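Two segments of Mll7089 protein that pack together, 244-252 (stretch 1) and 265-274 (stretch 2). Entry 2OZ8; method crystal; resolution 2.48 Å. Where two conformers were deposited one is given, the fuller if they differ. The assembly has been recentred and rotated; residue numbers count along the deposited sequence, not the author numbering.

Stretch 1 (244-252) WTQINSGEY
Stretch 2 (265-274) HAADILNVHG

The parallel pairing of these two strands begins with a side chain standing in for backbone: Asp268, just before strand 269-272, points its CB toward strand 246-249 and, with chi1 m (-67°) and chi2 -42°, accepts a hydrogen bond from Ile247 N at OD2 (3.0 Å). Ile247 O in turn accepts from both Asp268 N (3.0 Å, bent to 135°) and Ile269 N (3.2 Å), so both polar backbone atoms of Ile247 are engaged.

From there the ladder is regular. Ser249 N donates to Ile269 O (2.9 Å) and Asn271 N to Ser249 O (3.0 Å), both strands having extended phi/psi angles. Asn248 lies beside Ile269 (CA-CA 4.5 Å) and Ser249 beside Leu270 (CA-CA 5.3 Å); the strand axes run in the same direction, inclined at 32° and approaching to 4.7 Å. CA-H...O contacts, Asn248 CA to Ile269 O (3.5 Å) and Leu270 CA to Ser249 O (3.4 Å), supplement the ladder.

Asn248 and Ile269 share one face. Ile269 (m, t) is heavily covered, its CD1 reaching Gln246 CD at 3.6 Å; Asn248 (chi1 t) sets ND2 3.6 Å from Ile269 CG2 and OD1 3.3 Å from Asn271 CB. On the other face, the small Ser249 side chain leaves CB 4.0 Å from Ala267 CB, alongside Leu270 (t, p).

Gly250 ends the pairing at phi/psi 138/3. A CB there would lie 3.1 Å from Leu270 CD1 and 3.2 Å from Asn271 O, and would jam against the preceding carbonyl, so glycine fits both backbone and neighbour.

Beyond it, Glu251 (t, p, chi3 -45°) curls its end back to accept a hydrogen bond at OE1 from His273 NE2 (3.0 Å), near the imidazole plane. His273 has chi1 m, chi2 -86°, and its ND1 is bonded elsewhere in the structure. Altogether 586 Å² is buried.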

# COMPACT_ATOMS: atom_id res chain seq x y z
N TRP A 244 18.35 -12.50 14.88
CA TRP A 244 19.20 -12.82 16.04
C TRP A 244 19.66 -11.57 16.86
O TRP A 244 20.30 -11.71 17.90
CB TRP A 244 20.42 -13.68 15.60
CG TRP A 244 21.28 -12.98 14.56
CD1 TRP A 244 22.35 -12.18 14.78
CD2 TRP A 244 21.06 -12.96 13.11
NE1 TRP A 244 22.83 -11.66 13.59
CE2 TRP A 244 22.07 -12.13 12.55
CE3 TRP A 244 20.14 -13.60 12.26
CZ2 TRP A 244 22.19 -11.92 11.17
CZ3 TRP A 244 20.24 -13.36 10.85
CH2 TRP A 244 21.27 -12.53 10.33
N THR A 245 19.38 -10.36 16.39
CA THR A 245 19.79 -9.20 17.14
C THR A 245 18.88 -8.05 16.82
O THR A 245 18.07 -8.18 15.91
CB THR A 245 21.31 -8.81 16.91
OG1 THR A 245 21.67 -7.80 17.83
CG2 THR A 245 21.59 -8.27 15.53
N GLN A 246 19.03 -6.93 17.54
CA GLN A 246 18.16 -5.76 17.37
C GLN A 246 18.81 -4.66 16.55
O GLN A 246 20.01 -4.46 16.65
CB GLN A 246 17.79 -5.21 18.73
CG GLN A 246 16.81 -6.09 19.53
CD GLN A 246 16.66 -5.65 20.98
OE1 GLN A 246 15.58 -5.28 21.41
NE2 GLN A 246 17.75 -5.68 21.74
N ILE A 247 18.01 -3.95 15.74
CA ILE A 247 18.46 -2.83 14.95
C ILE A 247 18.09 -1.54 15.67
O ILE A 247 16.91 -1.17 15.76
CB ILE A 247 17.81 -2.85 13.55
CG1 ILE A 247 17.99 -4.23 12.85
CG2 ILE A 247 18.33 -1.70 12.69
CD1 ILE A 247 19.45 -4.59 12.47
N ASN A 248 19.10 -0.84 16.17
CA ASN A 248 18.87 0.29 17.04
C ASN A 248 19.06 1.49 16.14
O ASN A 248 20.04 1.57 15.46
CB ASN A 248 19.87 0.19 18.22
CG ASN A 248 19.71 1.29 19.26
OD1 ASN A 248 19.43 2.42 18.94
ND2 ASN A 248 19.91 0.95 20.54
N SER A 249 18.11 2.40 16.10
CA SER A 249 18.13 3.47 15.10
C SER A 249 17.63 4.78 15.64
O SER A 249 16.85 4.82 16.56
CB SER A 249 17.24 3.11 13.90
OG SER A 249 17.81 3.67 12.73
N GLY A 250 18.11 5.87 15.06
CA GLY A 250 17.54 7.20 15.27
C GLY A 250 18.54 8.33 15.44
O GLY A 250 18.13 9.47 15.71
N GLU A 251 19.84 8.01 15.34
CA GLU A 251 20.90 9.03 15.47
C GLU A 251 20.73 10.08 14.38
O GLU A 251 20.35 9.74 13.25
CB GLU A 251 22.33 8.42 15.40
CG GLU A 251 23.52 9.34 15.82
CD GLU A 251 23.79 9.38 17.35
OE1 GLU A 251 22.79 9.50 18.09
OE2 GLU A 251 24.97 9.30 17.82
N TYR A 252 20.99 11.33 14.73
CA TYR A 252 21.03 12.44 13.78
C TYR A 252 19.62 12.90 13.39
O TYR A 252 19.46 13.74 12.49
CB TYR A 252 21.89 12.11 12.54
CG TYR A 252 23.28 11.60 12.91
CD1 TYR A 252 23.71 10.31 12.55
CD2 TYR A 252 24.15 12.41 13.66
CE1 TYR A 252 24.98 9.85 12.91
CE2 TYR A 252 25.41 11.96 14.02
CZ TYR A 252 25.82 10.68 13.65
OH TYR A 252 27.08 10.27 14.05
N HIS A 265 8.21 2.10 10.68
CA HIS A 265 8.51 0.76 11.24
C HIS A 265 9.97 0.33 11.08
O HIS A 265 10.25 -0.84 10.89
CB HIS A 265 7.58 -0.31 10.66
CG HIS A 265 6.14 0.07 10.74
ND1 HIS A 265 5.44 0.10 11.93
CD2 HIS A 265 5.28 0.47 9.77
CE1 HIS A 265 4.21 0.52 11.69
NE2 HIS A 265 4.08 0.72 10.38
N ALA A 266 10.87 1.30 11.23
CA ALA A 266 12.26 1.24 10.81
C ALA A 266 13.27 1.06 11.97
O ALA A 266 14.47 1.23 11.79
CB ALA A 266 12.58 2.52 10.02
N ALA A 267 12.79 0.69 13.14
CA ALA A 267 13.66 0.53 14.28
C ALA A 267 13.11 -0.57 15.14
O ALA A 267 11.92 -0.59 15.42
CB ALA A 267 13.67 1.83 15.11
N ASP A 268 13.98 -1.47 15.58
CA ASP A 268 13.62 -2.35 16.69
C ASP A 268 13.77 -1.60 18.00
O ASP A 268 13.05 -1.87 18.94
CB ASP A 268 14.51 -3.59 16.74
CG ASP A 268 14.32 -4.51 15.57
OD1 ASP A 268 13.18 -4.76 15.13
OD2 ASP A 268 15.34 -5.03 15.10
N ILE A 269 14.74 -0.69 18.07
CA ILE A 269 14.95 0.12 19.28
C ILE A 269 15.15 1.55 18.80
O ILE A 269 15.81 1.73 17.78
CB ILE A 269 16.22 -0.25 20.08
CG1 ILE A 269 16.25 -1.70 20.48
CG2 ILE A 269 16.40 0.65 21.38
CD1 ILE A 269 17.61 -2.15 20.75
N LEU A 270 14.55 2.54 19.49
CA LEU A 270 14.80 3.95 19.16
C LEU A 270 15.89 4.54 20.08
O LEU A 270 15.72 4.43 21.30
CB LEU A 270 13.49 4.77 19.18
CG LEU A 270 13.57 6.32 18.99
CD1 LEU A 270 13.77 6.68 17.55
CD2 LEU A 270 12.30 6.97 19.46
N ASN A 271 17.03 5.06 19.57
CA ASN A 271 18.01 5.75 20.45
C ASN A 271 17.67 7.23 20.57
O ASN A 271 17.24 7.85 19.61
CB ASN A 271 19.46 5.60 19.97
CG ASN A 271 20.51 5.93 21.07
OD1 ASN A 271 21.28 6.92 20.93
ND2 ASN A 271 20.58 5.10 22.13
N VAL A 272 17.83 7.78 21.75
CA VAL A 272 17.58 9.20 21.95
C VAL A 272 18.66 9.77 22.83
O VAL A 272 19.43 9.03 23.39
CB VAL A 272 16.18 9.51 22.61
CG1 VAL A 272 15.05 8.88 21.82
CG2 VAL A 272 16.15 9.04 24.06
N HIS A 273 18.66 11.08 22.97
CA HIS A 273 19.62 11.78 23.84
C HIS A 273 18.92 12.53 24.95
O HIS A 273 18.03 11.98 25.54
CB HIS A 273 20.59 12.64 23.01
CG HIS A 273 21.60 11.81 22.29
ND1 HIS A 273 22.78 11.41 22.87
CD2 HIS A 273 21.57 11.22 21.06
CE1 HIS A 273 23.45 10.64 22.03
NE2 HIS A 273 22.74 10.52 20.92
N GLY A 274 19.31 13.77 25.24
CA GLY A 274 18.88 14.47 26.45
C GLY A 274 17.92 15.63 26.28
O GLY A 274 17.79 16.42 27.20